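Local coordinates for nucleoporin NUP82 (Chaetomium thermophilum, PDB 5CWW), which probably serves as a structural constituent of the nuclear pore complex and may dock transiently associated nuclear transport factors, at residues G422-I427 against R521-L526. Sequence-based numbering, arbitrary orientation.
Sequences GLSLNI and RLESEL
Glu523 OE1 is gripped twice by Ser424. The hydroxyl OG donates to it over 2.7 Å, on the syn lone pair, the side of OE2. The backbone N reaches the same oxygen at 2.9 Å, nearly straight at 161°, but from well above the carboxylate plane. Ser424 OG lies between its own backbone N and carbonyl carbon (chi1 57°), the rotamer that lets hydroxyl and N-H converge on one acceptor. OG also bonds a basic side chain of the neighbouring chain of another protein, which would probably help to stabilise the nearby carboxylate charge. Glu523 CG lies anti to its backbone N, 3.2 Å from Gly422 O, and the chain then bends at chi2 (62°), which brings CD round to Ser424. Beside the polar pair, Leu423 CD1 packs on Leu522 CG at 3.9 Å and touches Leu526 CD1 at 4.2 Å. Leu425 CD1 adds a looser contact to Leu522 CD2 at 4.3 Å. An alanine in place of Glu523 would probably leave the N-H and hydroxyl of Ser424 without their shared acceptor and open a gap beside Gly422 O. Apolar side chains of the other protein pack on Leu522 and Leu526. Here the loop entering strand 427-432 meets helix 518-526, part of a helical insertion between strands 509-514 and 548-554, so the contact joins two successive blades of the N-terminal beta-propeller domain of this nucleoporin.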
ATOM      1  N   GLY B 422      -5.985  -9.361 -21.901  1.00 83.03           N
ATOM      2  CA  GLY B 422      -6.206  -7.967 -21.566  1.00 72.36           C
ATOM      3  C   GLY B 422      -5.087  -7.075 -22.065  1.00 64.86           C
ATOM      4  O   GLY B 422      -4.541  -7.306 -23.140  1.00 65.40           O
ATOM      5  N   LEU B 423      -4.741  -6.063 -21.276  1.00 59.39           N
ATOM      6  CA  LEU B 423      -3.752  -5.069 -21.682  1.00 55.97           C
ATOM      7  C   LEU B 423      -2.349  -5.425 -21.203  1.00 51.30           C
ATOM      8  O   LEU B 423      -2.141  -5.748 -20.029  1.00 50.42           O
ATOM      9  CB  LEU B 423      -4.143  -3.690 -21.144  1.00 53.28           C
ATOM     10  CG  LEU B 423      -3.271  -2.512 -21.592  1.00 50.43           C
ATOM     11  CD1 LEU B 423      -3.417  -2.264 -23.088  1.00 50.98           C
ATOM     12  CD2 LEU B 423      -3.622  -1.260 -20.803  1.00 50.84           C
ATOM     13  N   SER B 424      -1.381  -5.332 -22.110  1.00 52.34           N
ATOM     14  CA  SER B 424       0.011  -5.632 -21.788  1.00 51.10           C
ATOM     15  C   SER B 424       0.694  -4.478 -21.052  1.00 49.64           C
ATOM     16  O   SER B 424       1.887  -4.235 -21.236  1.00 51.04           O
ATOM     17  CB  SER B 424       0.785  -5.965 -23.066  1.00 53.54           C
ATOM     18  OG  SER B 424       0.704  -4.904 -24.002  1.00 55.13           O
ATOM     19  N   LEU B 425      -0.064  -3.774 -20.215  1.00 45.28           N
ATOM     20  CA  LEU B 425       0.469  -2.676 -19.416  1.00 45.86           C
ATOM     21  C   LEU B 425      -0.189  -2.670 -18.049  1.00 44.93           C
ATOM     22  O   LEU B 425      -1.374  -2.981 -17.922  1.00 46.03           O
ATOM     23  CB  LEU B 425       0.224  -1.327 -20.096  1.00 47.97           C
ATOM     24  CG  LEU B 425       0.814  -1.059 -21.480  1.00 52.34           C
ATOM     25  CD1 LEU B 425       0.216   0.223 -22.025  1.00 53.97           C
ATOM     26  CD2 LEU B 425       2.330  -0.959 -21.428  1.00 53.68           C
ATOM     27  N   ASN B 426       0.574  -2.314 -17.025  1.00 44.17           N
ATOM     28  CA  ASN B 426      -0.004  -2.083 -15.712  1.00 45.08           C
ATOM     29  C   ASN B 426      -0.903  -0.855 -15.755  1.00 45.13           C
ATOM     30  O   ASN B 426      -0.562   0.153 -16.380  1.00 44.93           O
ATOM     31  CB  ASN B 426       1.081  -1.904 -14.647  1.00 44.33           C
ATOM     32  CG  ASN B 426       2.026  -3.083 -14.572  1.00 46.88           C
ATOM     33  OD1 ASN B 426       1.612  -4.211 -14.299  1.00 46.34           O
ATOM     34  ND2 ASN B 426       3.310  -2.828 -14.793  1.00 47.63           N
ATOM     35  N   ILE B 427      -2.061  -0.955 -15.113  1.00 45.93           N
ATOM     36  CA  ILE B 427      -2.954   0.182 -14.955  1.00 46.79           C
ATOM     37  C   ILE B 427      -3.039   0.520 -13.475  1.00 46.58           C
ATOM     38  O   ILE B 427      -3.475  -0.299 -12.664  1.00 47.61           O
ATOM     39  CB  ILE B 427      -4.361  -0.099 -15.516  1.00 45.80           C
ATOM     40  CG1 ILE B 427      -4.265  -0.575 -16.970  1.00 47.27           C
ATOM     41  CG2 ILE B 427      -5.224   1.157 -15.423  1.00 44.88           C
ATOM     42  CD1 ILE B 427      -5.589  -0.995 -17.584  1.00 49.03           C
ATOM     43  N   ARG B 521      -8.943  -2.251 -27.070  1.00 58.34           N
ATOM     44  CA  ARG B 521      -8.649  -1.527 -28.303  1.00 60.13           C
ATOM     45  C   ARG B 521      -7.197  -1.057 -28.320  1.00 55.54           C
ATOM     46  O   ARG B 521      -6.555  -1.045 -29.369  1.00 52.90           O
ATOM     47  CB  ARG B 521      -9.585  -0.327 -28.478  1.00 67.34           C
ATOM     48  CG  ARG B 521     -11.058  -0.686 -28.597  1.00 78.36           C
ATOM     49  CD  ARG B 521     -11.876   0.512 -29.053  1.00 88.51           C
ATOM     50  NE  ARG B 521     -13.242   0.482 -28.536  1.00 98.13           N
ATOM     51  CZ  ARG B 521     -14.232  -0.231 -29.065  1.00107.97           C
ATOM     52  NH1 ARG B 521     -14.022  -0.989 -30.133  1.00112.62           N
ATOM     53  NH2 ARG B 521     -15.441  -0.188 -28.520  1.00110.98           N
ATOM     54  N   LEU B 522      -6.682  -0.671 -27.158  1.00 52.67           N
ATOM     55  CA  LEU B 522      -5.294  -0.241 -27.065  1.00 51.15           C
ATOM     56  C   LEU B 522      -4.370  -1.427 -27.307  1.00 53.27           C
ATOM     57  O   LEU B 522      -3.391  -1.320 -28.045  1.00 52.94           O
ATOM     58  CB  LEU B 522      -5.000   0.397 -25.706  1.00 49.02           C
ATOM     59  CG  LEU B 522      -3.540   0.807 -25.474  1.00 48.01           C
ATOM     60  CD1 LEU B 522      -3.021   1.704 -26.599  1.00 48.41           C
ATOM     61  CD2 LEU B 522      -3.373   1.497 -24.123  1.00 47.85           C
ATOM     62  N   GLU B 523      -4.685  -2.558 -26.683  1.00 55.37           N
ATOM     63  CA  GLU B 523      -3.862  -3.756 -26.817  1.00 56.92           C
ATOM     64  C   GLU B 523      -3.818  -4.242 -28.265  1.00 57.75           C
ATOM     65  O   GLU B 523      -2.775  -4.688 -28.743  1.00 57.21           O
ATOM     66  CB  GLU B 523      -4.381  -4.872 -25.907  1.00 58.62           C
ATOM     67  CG  GLU B 523      -3.606  -6.186 -26.024  1.00 59.92           C
ATOM     68  CD  GLU B 523      -2.149  -6.054 -25.616  1.00 59.03           C
ATOM     69  OE1 GLU B 523      -1.806  -5.072 -24.926  1.00 58.55           O
ATOM     70  OE2 GLU B 523      -1.342  -6.931 -25.991  1.00 57.42           O
ATOM     71  N   SER B 524      -4.950  -4.164 -28.958  1.00 58.51           N
ATOM     72  CA  SER B 524      -5.008  -4.594 -30.351  1.00 62.42           C
ATOM     73  C   SER B 524      -4.101  -3.719 -31.210  1.00 56.41           C
ATOM     74  O   SER B 524      -3.442  -4.206 -32.127  1.00 55.09           O
ATOM     75  CB  SER B 524      -6.443  -4.552 -30.880  1.00 72.38           C
ATOM     76  OG  SER B 524      -6.940  -3.227 -30.901  1.00 77.90           O
ATOM     77  N   GLU B 525      -4.062  -2.427 -30.906  1.00 52.94           N
ATOM     78  CA  GLU B 525      -3.168  -1.517 -31.609  1.00 54.21           C
ATOM     79  C   GLU B 525      -1.705  -1.825 -31.298  1.00 54.10           C
ATOM     80  O   GLU B 525      -0.843  -1.708 -32.169  1.00 54.14           O
ATOM     81  CB  GLU B 525      -3.483  -0.066 -31.252  1.00 55.55           C
ATOM     82  CG  GLU B 525      -2.760   0.941 -32.131  1.00 58.41           C
ATOM     83  CD  GLU B 525      -3.043   0.729 -33.607  1.00 62.46           C
ATOM     84  OE1 GLU B 525      -4.191   0.368 -33.947  1.00 63.69           O
ATOM     85  OE2 GLU B 525      -2.116   0.914 -34.426  1.00 65.61           O
ATOM     86  N   LEU B 526      -1.426  -2.217 -30.059  1.00 55.47           N
ATOM     87  CA  LEU B 526      -0.070  -2.593 -29.671  1.00 55.76           C
ATOM     88  C   LEU B 526       0.363  -3.863 -30.395  1.00 57.59           C
ATOM     89  O   LEU B 526       1.543  -4.041 -30.698  1.00 59.44           O
ATOM     90  CB  LEU B 526       0.029  -2.794 -28.155  1.00 54.83           C
ATOM     91  CG  LEU B 526      -0.076  -1.527 -27.301  1.00 52.02           C
ATOM     92  CD1 LEU B 526      -0.229  -1.884 -25.829  1.00 52.20           C
ATOM     93  CD2 LEU B 526       1.136  -0.625 -27.510  1.00 52.81           C
TER